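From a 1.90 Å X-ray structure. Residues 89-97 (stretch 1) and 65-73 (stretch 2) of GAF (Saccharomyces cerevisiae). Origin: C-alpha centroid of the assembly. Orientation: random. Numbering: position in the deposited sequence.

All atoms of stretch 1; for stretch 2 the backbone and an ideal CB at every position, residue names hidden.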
# COMPACT_ATOMS: atom_id res chain seq x y z
N VAL B 89 2.11 -8.85 4.17
CA VAL B 89 0.71 -9.27 4.01
C VAL B 89 -0.01 -9.32 5.40
O VAL B 89 0.56 -9.75 6.40
CB VAL B 89 0.70 -10.64 3.26
CG1 VAL B 89 -0.63 -11.34 3.36
CG2 VAL B 89 1.02 -10.36 1.74
N ALA B 90 -1.27 -8.89 5.42
CA ALA B 90 -2.04 -8.76 6.65
C ALA B 90 -3.47 -9.30 6.57
O ALA B 90 -3.97 -9.59 5.47
CB ALA B 90 -2.09 -7.29 7.03
N CYS B 91 -4.09 -9.38 7.74
CA CYS B 91 -5.46 -9.87 7.91
C CYS B 91 -6.41 -9.00 7.08
O CYS B 91 -6.29 -7.77 7.04
CB CYS B 91 -5.84 -9.84 9.40
SG CYS B 91 -4.56 -10.35 10.61
N GLN B 92 -7.36 -9.64 6.40
CA GLN B 92 -8.32 -8.99 5.52
C GLN B 92 -9.52 -8.31 6.17
O GLN B 92 -10.08 -7.33 5.64
CB GLN B 92 -8.82 -10.01 4.48
CG GLN B 92 -7.71 -10.73 3.73
CD GLN B 92 -7.37 -12.08 4.32
OE1 GLN B 92 -7.35 -12.26 5.56
NE2 GLN B 92 -7.10 -13.06 3.44
N MET B 93 -9.93 -8.81 7.33
CA MET B 93 -11.09 -8.23 7.94
C MET B 93 -10.95 -8.34 9.44
O MET B 93 -10.39 -9.31 9.91
CB MET B 93 -12.33 -9.02 7.46
CG MET B 93 -13.65 -8.65 8.10
SD MET B 93 -15.03 -9.57 7.27
CE MET B 93 -14.64 -9.22 5.43
N ILE B 94 -11.40 -7.32 10.16
CA ILE B 94 -11.36 -7.34 11.62
C ILE B 94 -12.73 -6.88 12.12
O ILE B 94 -13.28 -5.90 11.62
CB ILE B 94 -10.28 -6.42 12.18
CG1 ILE B 94 -8.90 -6.95 11.77
CG2 ILE B 94 -10.32 -6.46 13.77
CD1 ILE B 94 -7.80 -5.92 11.91
N GLN B 95 -13.26 -7.58 13.13
CA GLN B 95 -14.57 -7.25 13.68
C GLN B 95 -14.40 -6.21 14.80
O GLN B 95 -13.43 -6.29 15.58
CB GLN B 95 -15.19 -8.55 14.19
CG GLN B 95 -16.70 -8.68 14.00
CD GLN B 95 -17.14 -8.21 12.64
OE1 GLN B 95 -16.73 -8.76 11.60
NE2 GLN B 95 -18.00 -7.18 12.62
N PHE B 96 -15.30 -5.22 14.86
CA PHE B 96 -15.22 -4.17 15.88
C PHE B 96 -15.19 -4.86 17.22
O PHE B 96 -15.75 -5.96 17.38
CB PHE B 96 -16.43 -3.22 15.83
CG PHE B 96 -16.31 -2.11 14.84
CD1 PHE B 96 -15.80 -2.35 13.56
CD2 PHE B 96 -16.82 -0.83 15.13
CE1 PHE B 96 -15.80 -1.36 12.59
CE2 PHE B 96 -16.82 0.17 14.17
CZ PHE B 96 -16.32 -0.10 12.89
N GLY B 97 -14.54 -4.24 18.20
CA GLY B 97 -14.45 -4.86 19.52
C GLY B 97 -13.41 -5.99 19.62
O GLY B 97 -13.16 -6.51 20.73
N UNK B 65 7.27 -2.59 11.24
CA UNK B 65 7.06 -3.64 10.25
C UNK B 65 5.72 -3.48 9.55
O UNK B 65 5.41 -4.23 8.63
CB UNK B 65 7.15 -5.02 10.91
N UNK B 66 4.94 -2.49 9.95
CA UNK B 66 3.67 -2.32 9.24
C UNK B 66 3.14 -0.95 9.50
O UNK B 66 3.21 -0.45 10.64
CB UNK B 66 2.64 -3.37 9.66
N UNK B 67 2.64 -0.30 8.44
CA UNK B 67 2.03 1.01 8.60
C UNK B 67 0.96 1.06 7.58
O UNK B 67 1.24 1.01 6.35
CB UNK B 67 3.02 2.16 8.45
N UNK B 68 -0.27 1.20 8.05
CA UNK B 68 -1.36 1.19 7.10
C UNK B 68 -2.72 1.47 7.65
O UNK B 68 -2.87 2.01 8.76
CB UNK B 68 -1.40 -0.17 6.40
N UNK B 69 -3.73 1.06 6.88
CA UNK B 69 -5.12 1.33 7.24
C UNK B 69 -6.13 0.19 7.08
O UNK B 69 -5.93 -0.74 6.26
CB UNK B 69 -5.61 2.51 6.40
N UNK B 70 -7.24 0.32 7.83
CA UNK B 70 -8.42 -0.56 7.73
C UNK B 70 -9.55 0.44 7.59
O UNK B 70 -9.45 1.54 8.11
CB UNK B 70 -8.60 -1.50 8.93
N UNK B 71 -10.63 0.10 6.90
CA UNK B 71 -11.69 1.07 6.73
C UNK B 71 -12.97 0.32 6.99
O UNK B 71 -13.06 -0.87 6.75
CB UNK B 71 -11.67 1.72 5.35
N UNK B 72 -13.95 1.04 7.51
CA UNK B 72 -15.21 0.40 7.86
C UNK B 72 -15.90 -0.05 6.59
O UNK B 72 -16.03 0.72 5.64
CB UNK B 72 -16.11 1.34 8.66
N UNK B 73 -16.27 -1.32 6.57
CA UNK B 73 -16.96 -1.86 5.41
C UNK B 73 -18.25 -1.07 5.23
O UNK B 73 -19.00 -0.86 6.20
CB UNK B 73 -17.24 -3.36 5.57

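The two stretches run in broadly the same direction, 39° apart, with backbones about 9 Å from one another at both ends (CA of Ala90 to CA of position 66, 9.0 Å; CA of Phe96 to CA of position 72, 9.2 Å). At that spacing the backbones do not meet, and stretch 2 must reach across with its side chains, so the positions that point across need some length to reach.

Position 65 lies out of reach of stretch 1, which therefore says little about its side chain; it is Asn65.

At position 66 CA-to-CB points toward stretch 1, but nothing lies within 5.5 Å of the ideal CB. The methyl of Ala90 points back across this gap and offers neither charge nor polar group, so a long apolar or aromatic side chain would suit. The residue is Trp66. With chi1 in the t well its indole extends far enough for CZ2 to pack against Ala90 CB at 3.6 Å, the methyl meeting the ring obliquely.

Positions 67, 68 and 69 are out of reach, and stretch 1 sets no preference among side chains there. At 68 the very extended backbone (phi -175°, psi -160°) is easiest for glycine. The residues are Ala67, Gly68 and Phe69.

Position 70 is the best defined. Its CA-to-CB bond points toward stretch 1, and its ideal CB is 5.4 Å from Ile94 CD1. Farther along lie the methyl of Ala90 and the carbonyl O of Cys91, an acceptor. Leucine, methionine or phenylalanine could use the apolar surface, but a long side chain ending in a donor would also satisfy the carbonyl. Tyr70 does both. Its OH donates a hydrogen bond to Cys91 O at 2.7 Å, with the acceptor at the ring edge, near its plane. Ile94 CD1 sits over one face of the Tyr70 ring, 3.8 Å from the centroid and 20° off the normal, in a CH-pi contact. Tyr70 OH also lies 3.8 Å from Ala90 CB, so a single side chain touches three residues of stretch 1.

Position 71 is out of reach; its own extended backbone (phi -136°, psi 149°) suits beta-branched residues among others, and the residue is Val71.

At position 72 CA-to-CB points sideways, yet the ideal CB is only 4.5 Å from Phe96 CZ. A small or medium side chain, such as valine, serine or threonine, would suffice. Thr72 places OG1 3.7 Å from Phe96 CZ, at the edge of the ring.

At position 73 CA-to-CB points toward stretch 1, but nothing of it lies within 5.5 Å of the ideal CB, so many side chains would fit; Gln73 makes no close contact.

Stretch 2 65-73: NWAGFYVTQ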
# COMPACT_ATOMS: atom_id res chain seq x y z
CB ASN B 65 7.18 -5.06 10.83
CG ASN B 65 6.36 -5.28 12.10
OD1 ASN B 65 6.49 -4.55 13.07
ND2 ASN B 65 5.55 -6.34 12.10
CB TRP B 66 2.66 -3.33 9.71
CG TRP B 66 1.66 -3.71 8.71
CD1 TRP B 66 1.79 -4.71 7.78
CD2 TRP B 66 0.33 -3.19 8.55
NE1 TRP B 66 0.63 -4.85 7.07
CE2 TRP B 66 -0.28 -3.93 7.51
CE3 TRP B 66 -0.39 -2.18 9.18
CZ2 TRP B 66 -1.59 -3.70 7.08
CZ3 TRP B 66 -1.72 -1.95 8.76
CH2 TRP B 66 -2.29 -2.71 7.72
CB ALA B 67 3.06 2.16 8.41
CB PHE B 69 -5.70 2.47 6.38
CG PHE B 69 -4.89 3.75 6.41
CD1 PHE B 69 -3.72 3.88 5.63
CD2 PHE B 69 -5.25 4.79 7.28
CE1 PHE B 69 -2.91 5.02 5.75
CE2 PHE B 69 -4.43 5.94 7.40
CZ PHE B 69 -3.27 6.05 6.64
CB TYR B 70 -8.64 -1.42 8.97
CG TYR B 70 -7.76 -2.64 8.98
CD1 TYR B 70 -6.42 -2.57 9.40
CD2 TYR B 70 -8.23 -3.87 8.50
CE1 TYR B 70 -5.60 -3.67 9.34
CE2 TYR B 70 -7.39 -4.99 8.44
CZ TYR B 70 -6.09 -4.89 8.86
OH TYR B 70 -5.23 -5.99 8.80
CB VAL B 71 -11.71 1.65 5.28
CG1 VAL B 71 -10.35 2.33 4.94
CG2 VAL B 71 -12.01 0.51 4.30
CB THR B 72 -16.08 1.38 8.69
OG1 THR B 72 -15.34 1.81 9.83
CG2 THR B 72 -17.38 0.71 9.17
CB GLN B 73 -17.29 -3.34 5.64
CG GLN B 73 -18.07 -3.94 4.48
CD GLN B 73 -18.50 -5.38 4.74
OE1 GLN B 73 -18.74 -5.77 5.89
NE2 GLN B 73 -18.62 -6.16 3.67
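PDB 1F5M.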